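Local atomic coordinates of putative chitobiase (Bacteroides thetaiotaomicron, PDB entry 3HNM), a protein that is of unknown function but probably serves as a carbohydrate-binding, discoidin-like module of a chitobiase-like, glycan-degrading enzyme. Residues A[106-118]-A[129-143]. Numbering follows the deposited sequence.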
loop_
_atom_site.group_PDB
_atom_site.type_symbol
_atom_site.label_atom_id
_atom_site.label_comp_id
_atom_site.label_asym_id
_atom_site.label_seq_id
_atom_site.Cartn_x
_atom_site.Cartn_y
_atom_site.Cartn_z
ATOM N N ILE A 106 -4.508 12.118 -11.338
ATOM C CA ILE A 106 -5.895 12.141 -11.767
ATOM C C ILE A 106 -6.039 11.537 -13.173
ATOM O O ILE A 106 -7.150 11.300 -13.646
ATOM C CB ILE A 106 -6.424 13.597 -11.742
ATOM C CG1 ILE A 106 -7.899 13.631 -12.073
ATOM C CG2 ILE A 106 -5.685 14.448 -12.759
ATOM C CD1 ILE A 106 -8.424 15.039 -12.151
ATOM N N ASP A 107 -4.908 11.270 -13.821
ATOM C CA ASP A 107 -4.903 10.712 -15.174
ATOM C C ASP A 107 -3.892 9.581 -15.370
ATOM O O ASP A 107 -3.658 9.126 -16.495
ATOM C CB ASP A 107 -4.598 11.817 -16.183
ATOM C CG ASP A 107 -3.455 12.727 -15.729
ATOM O OD1 ASP A 107 -2.570 12.273 -14.953
ATOM O OD2 ASP A 107 -3.430 13.907 -16.158
ATOM N N ASN A 108 -3.286 9.148 -14.270
ATOM C CA ASN A 108 -2.280 8.091 -14.293
ATOM C C ASN A 108 -1.088 8.484 -15.167
ATOM O O ASN A 108 -0.313 7.637 -15.597
ATOM C CB ASN A 108 -2.902 6.777 -14.786
ATOM C CG ASN A 108 -1.973 5.584 -14.616
ATOM O OD1 ASN A 108 -1.447 5.332 -13.524
ATOM N ND2 ASN A 108 -1.777 4.837 -15.696
ATOM N N GLU A 109 -0.951 9.778 -15.426
ATOM C CA GLU A 109 0.159 10.273 -16.218
ATOM C C GLU A 109 0.943 11.319 -15.420
ATOM O O GLU A 109 2.178 11.262 -15.331
ATOM C CB GLU A 109 -0.355 10.871 -17.527
ATOM C CG GLU A 109 0.042 10.077 -18.774
ATOM C CD GLU A 109 -0.758 10.476 -20.021
ATOM O OE1 GLU A 109 -1.976 10.161 -20.074
ATOM O OE2 GLU A 109 -0.172 11.101 -20.942
ATOM N N ASN A 110 0.216 12.256 -14.820
ATOM C CA ASN A 110 0.825 13.315 -14.024
ATOM C C ASN A 110 0.623 13.044 -12.556
ATOM O O ASN A 110 -0.496 12.868 -12.103
ATOM C CB ASN A 110 0.206 14.656 -14.380
ATOM C CG ASN A 110 0.187 14.892 -15.865
ATOM O OD1 ASN A 110 -0.782 14.547 -16.548
ATOM N ND2 ASN A 110 1.274 15.451 -16.388
ATOM N N TRP A 111 1.713 13.035 -11.810
ATOM C CA TRP A 111 1.636 12.746 -10.400
ATOM C C TRP A 111 2.124 13.905 -9.558
ATOM O O TRP A 111 2.889 14.737 -10.035
ATOM C CB TRP A 111 2.475 11.500 -10.093
ATOM C CG TRP A 111 2.029 10.280 -10.852
ATOM C CD1 TRP A 111 2.349 9.939 -12.139
ATOM C CD2 TRP A 111 1.115 9.288 -10.398
ATOM N NE1 TRP A 111 1.681 8.792 -12.509
ATOM C CE2 TRP A 111 0.915 8.378 -11.455
ATOM C CE3 TRP A 111 0.439 9.080 -9.196
ATOM C CZ2 TRP A 111 0.072 7.290 -11.347
ATOM C CZ3 TRP A 111 -0.397 8.001 -9.085
ATOM C CH2 TRP A 111 -0.579 7.115 -10.155
ATOM N N VAL A 112 1.680 13.954 -8.304
ATOM C CA VAL A 112 2.117 14.991 -7.367
ATOM C C VAL A 112 2.339 14.353 -6.002
ATOM O O VAL A 112 1.450 13.660 -5.515
ATOM C CB VAL A 112 1.072 16.081 -7.188
ATOM C CG1 VAL A 112 -0.322 15.479 -7.121
ATOM C CG2 VAL A 112 1.364 16.828 -5.894
ATOM N N LYS A 113 3.497 14.589 -5.374
ATOM C CA LYS A 113 3.779 13.985 -4.053
ATOM C C LYS A 113 2.831 14.474 -2.960
ATOM O O LYS A 113 2.438 15.627 -2.940
ATOM C CB LYS A 113 5.227 14.245 -3.589
ATOM C CG LYS A 113 6.291 13.298 -4.154
ATOM C CD LYS A 113 7.644 13.413 -3.392
ATOM C CE LYS A 113 8.732 12.463 -3.970
ATOM N NZ LYS A 113 10.048 12.460 -3.232
ATOM N N LEU A 114 2.473 13.577 -2.054
ATOM C CA LEU A 114 1.576 13.914 -0.971
ATOM C C LEU A 114 2.293 13.977 0.364
ATOM O O LEU A 114 2.184 14.963 1.101
ATOM C CB LEU A 114 0.444 12.898 -0.894
ATOM C CG LEU A 114 -0.745 13.190 -1.805
ATOM C CD1 LEU A 114 -0.274 13.647 -3.162
ATOM C CD2 LEU A 114 -1.601 11.949 -1.925
ATOM N N LYS A 115 3.045 12.931 0.680
ATOM C CA LYS A 115 3.757 12.886 1.947
ATOM C C LYS A 115 4.893 11.877 1.912
ATOM O O LYS A 115 5.056 11.132 0.953
ATOM C CB LYS A 115 2.777 12.518 3.061
ATOM C CG LYS A 115 3.204 12.947 4.444
ATOM C CD LYS A 115 3.178 14.471 4.573
ATOM C CE LYS A 115 3.562 14.919 5.987
ATOM N NZ LYS A 115 2.661 14.313 7.017
ATOM N N ASP A 116 5.678 11.883 2.975
ATOM C CA ASP A 116 6.796 10.984 3.117
ATOM C C ASP A 116 6.666 10.264 4.451
ATOM O O ASP A 116 7.132 10.750 5.482
ATOM C CB ASP A 116 8.106 11.757 3.082
ATOM C CG ASP A 116 8.580 12.031 1.679
ATOM O OD1 ASP A 116 7.737 12.398 0.831
ATOM O OD2 ASP A 116 9.797 11.890 1.423
ATOM N N TRP A 117 6.027 9.102 4.426
ATOM C CA TRP A 117 5.814 8.308 5.621
ATOM C C TRP A 117 7.094 7.618 6.112
ATOM O O TRP A 117 8.086 7.553 5.394
ATOM C CB TRP A 117 4.747 7.262 5.319
ATOM C CG TRP A 117 5.077 6.397 4.141
ATOM C CD1 TRP A 117 4.779 6.633 2.822
ATOM C CD2 TRP A 117 5.795 5.170 4.172
ATOM N NE1 TRP A 117 5.269 5.626 2.040
ATOM C CE2 TRP A 117 5.899 4.712 2.846
ATOM C CE3 TRP A 117 6.366 4.406 5.196
ATOM C CZ2 TRP A 117 6.550 3.525 2.518
ATOM C CZ3 TRP A 117 7.014 3.230 4.867
ATOM C CH2 TRP A 117 7.100 2.802 3.544
ATOM N N THR A 118 7.058 7.116 7.345
ATOM C CA THR A 118 8.172 6.396 7.965
ATOM C C THR A 118 7.632 5.538 9.099
ATOM O O THR A 118 6.984 6.052 10.002
ATOM C CB THR A 118 9.239 7.333 8.571
ATOM O OG1 THR A 118 8.614 8.517 9.071
ATOM C CG2 THR A 118 10.294 7.689 7.547
HETATM N N MSE A 129 -0.966 8.884 7.607
HETATM C CA MSE A 129 -0.318 10.180 7.478
HETATM C C MSE A 129 -1.291 11.230 6.943
HETATM O O MSE A 129 -2.137 10.928 6.104
HETATM C CB MSE A 129 0.847 10.038 6.509
HETATM C CG MSE A 129 0.371 9.662 5.102
HETATM SE SE MSE A 129 1.687 8.717 4.035
HETATM C CE MSE A 129 1.298 6.954 4.705
ATOM N N ASP A 130 -1.177 12.463 7.422
ATOM C CA ASP A 130 -2.051 13.506 6.920
ATOM C C ASP A 130 -1.492 13.994 5.583
ATOM O O ASP A 130 -0.379 14.517 5.507
ATOM C CB ASP A 130 -2.162 14.658 7.925
ATOM C CG ASP A 130 -3.175 14.375 9.035
ATOM O OD1 ASP A 130 -4.150 13.635 8.761
ATOM O OD2 ASP A 130 -3.006 14.902 10.166
ATOM N N VAL A 131 -2.283 13.804 4.533
ATOM C CA VAL A 131 -1.913 14.176 3.174
ATOM C C VAL A 131 -2.634 15.438 2.691
ATOM O O VAL A 131 -3.860 15.520 2.758
ATOM C CB VAL A 131 -2.231 12.993 2.212
ATOM C CG1 VAL A 131 -2.933 13.477 0.942
ATOM C CG2 VAL A 131 -0.947 12.277 1.863
ATOM N N PRO A 132 -1.883 16.428 2.169
ATOM C CA PRO A 132 -2.452 17.687 1.669
ATOM C C PRO A 132 -3.688 17.504 0.790
ATOM O O PRO A 132 -3.633 16.813 -0.224
ATOM C CB PRO A 132 -1.293 18.304 0.890
ATOM C CG PRO A 132 -0.102 17.849 1.642
ATOM C CD PRO A 132 -0.430 16.386 1.922
ATOM N N ALA A 133 -4.793 18.139 1.176
ATOM C CA ALA A 133 -6.050 18.051 0.424
ATOM C C ALA A 133 -5.804 18.101 -1.083
ATOM O O ALA A 133 -5.601 19.177 -1.651
ATOM C CB ALA A 133 -6.993 19.182 0.839
ATOM N N THR A 134 -5.828 16.929 -1.718
ATOM C CA THR A 134 -5.610 16.823 -3.155
ATOM C C THR A 134 -6.603 15.895 -3.867
ATOM O O THR A 134 -7.039 14.869 -3.325
ATOM C CB THR A 134 -4.162 16.362 -3.473
ATOM O OG1 THR A 134 -4.066 15.989 -4.855
ATOM C CG2 THR A 134 -3.766 15.177 -2.601
ATOM N N GLN A 135 -6.966 16.295 -5.086
ATOM C CA GLN A 135 -7.889 15.551 -5.931
ATOM C C GLN A 135 -7.133 14.442 -6.630
ATOM O O GLN A 135 -6.087 14.684 -7.233
ATOM C CB GLN A 135 -8.504 16.459 -6.995
ATOM C CG GLN A 135 -9.330 17.610 -6.460
ATOM C CD GLN A 135 -10.092 18.338 -7.569
ATOM O OE1 GLN A 135 -10.795 19.326 -7.311
ATOM N NE2 GLN A 135 -9.958 17.849 -8.811
ATOM N N ALA A 136 -7.671 13.227 -6.557
ATOM C CA ALA A 136 -7.024 12.086 -7.187
ATOM C C ALA A 136 -7.947 10.927 -7.551
ATOM O O ALA A 136 -9.032 10.770 -6.994
ATOM C CB ALA A 136 -5.901 11.579 -6.289
ATOM N N ARG A 137 -7.484 10.131 -8.512
ATOM C CA ARG A 137 -8.168 8.941 -9.006
ATOM C C ARG A 137 -7.234 7.767 -8.746
ATOM O O ARG A 137 -7.659 6.704 -8.291
ATOM C CB ARG A 137 -8.410 9.053 -10.510
ATOM C CG ARG A 137 -8.593 7.720 -11.222
ATOM C CD ARG A 137 -9.985 7.163 -11.034
ATOM N NE ARG A 137 -10.183 5.898 -11.744
ATOM C CZ ARG A 137 -10.091 5.741 -13.064
ATOM N NH1 ARG A 137 -9.795 6.769 -13.850
ATOM N NH2 ARG A 137 -10.307 4.548 -13.600
ATOM N N TYR A 138 -5.955 7.977 -9.046
ATOM C CA TYR A 138 -4.921 6.956 -8.866
ATOM C C TYR A 138 -3.959 7.298 -7.731
ATOM O O TYR A 138 -3.644 8.458 -7.513
ATOM C CB TYR A 138 -4.127 6.818 -10.152
ATOM C CG TYR A 138 -5.000 6.595 -11.348
ATOM C CD1 TYR A 138 -5.418 5.316 -11.698
ATOM C CD2 TYR A 138 -5.397 7.660 -12.145
ATOM C CE1 TYR A 138 -6.205 5.102 -12.818
ATOM C CE2 TYR A 138 -6.184 7.457 -13.265
ATOM C CZ TYR A 138 -6.582 6.183 -13.600
ATOM O OH TYR A 138 -7.336 5.994 -14.730
ATOM N N ILE A 139 -3.495 6.285 -7.017
ATOM C CA ILE A 139 -2.562 6.490 -5.927
ATOM C C ILE A 139 -1.309 5.701 -6.236
ATOM O O ILE A 139 -1.366 4.675 -6.919
ATOM C CB ILE A 139 -3.116 5.980 -4.601
ATOM C CG1 ILE A 139 -4.278 6.868 -4.151
ATOM C CG2 ILE A 139 -1.991 5.918 -3.562
ATOM C CD1 ILE A 139 -5.024 6.366 -2.904
ATOM N N ARG A 140 -0.173 6.172 -5.743
ATOM C CA ARG A 140 1.067 5.472 -5.992
ATOM C C ARG A 140 1.838 5.365 -4.695
ATOM O O ARG A 140 2.352 6.353 -4.189
ATOM C CB ARG A 140 1.876 6.203 -7.053
ATOM C CG ARG A 140 3.132 5.477 -7.413
ATOM C CD ARG A 140 3.342 5.502 -8.889
ATOM N NE ARG A 140 4.086 6.673 -9.313
ATOM C CZ ARG A 140 4.189 7.068 -10.575
ATOM N NH1 ARG A 140 3.595 6.391 -11.552
ATOM N NH2 ARG A 140 4.893 8.146 -10.864
ATOM N N PHE A 141 1.890 4.158 -4.147
ATOM C CA PHE A 141 2.585 3.912 -2.898
ATOM C C PHE A 141 3.995 3.432 -3.260
ATOM O O PHE A 141 4.178 2.740 -4.262
ATOM C CB PHE A 141 1.786 2.879 -2.102
ATOM C CG PHE A 141 2.322 2.623 -0.747
ATOM C CD1 PHE A 141 2.533 3.666 0.141
ATOM C CD2 PHE A 141 2.685 1.341 -0.374
ATOM C CE1 PHE A 141 3.112 3.432 1.388
ATOM C CE2 PHE A 141 3.260 1.088 0.859
ATOM C CZ PHE A 141 3.477 2.135 1.743
ATOM N N VAL A 142 4.994 3.822 -2.474
ATOM C CA VAL A 142 6.376 3.439 -2.775
ATOM C C VAL A 142 7.190 3.137 -1.515
ATOM O O VAL A 142 7.284 3.977 -0.629
ATOM C CB VAL A 142 7.103 4.564 -3.590
ATOM C CG1 VAL A 142 8.550 4.190 -3.822
ATOM C CG2 VAL A 142 6.397 4.800 -4.931
ATOM N N ILE A 143 7.760 1.935 -1.432
ATOM C CA ILE A 143 8.586 1.551 -0.286
ATOM C C ILE A 143 10.002 1.878 -0.725
ATOM O O ILE A 143 10.446 1.407 -1.777
ATOM C CB ILE A 143 8.549 0.019 0.011
ATOM C CG1 ILE A 143 7.120 -0.529 -0.053
ATOM C CG2 ILE A 143 9.191 -0.258 1.373
ATOM C CD1 ILE A 143 6.315 -0.316 1.171
#
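The guanidinium of R140 lies flat over the indole of W111, planes at 26°, a stack. Its CZ sits 3.5 Å from the centroid of the five-membered ring, close to the ring normal, which identifies a cation-pi contact. A bend at chi3 (89°) helps turn the guanidinium over that face, and E103 of strand 100-105 takes NH2 in a salt bridge. The six-membered end of the indole enters a notch between R140 CB on the guanidinium's side and Y138 CB and O across the plane, with W111 CH2 3.6 Å from Y138 CB. An alanine in place of W111 would probably leave this notch unfilled and the R140 guanidinium without the surface it rests on.

Next to it, N108 sets its CB over the centre of one face of the Y138 ring, 3.7 Å from the centroid, a CH-pi contact; R137 CG lies over the opposite face. Farther along, L114 CG lies 3.5 Å from V131 CG1, with T134 beside it. At the far end the W117 five-membered ring and the F141 ring lie nearly parallel (27°) but slid apart, centroids 4.9 Å apart, so they barely overlap, while M129 CE tucks against W117 CB at 3.5 Å. F82 meets W117 edge-to-face.

Strand 111-115 edges the five-stranded antiparallel sheet that holds 138-143, whereas 129-136 edges the four-stranded one; the chain crosses between sheets at R137, consistent with the F5/8 type C (discoidin-like) beta-sandwich.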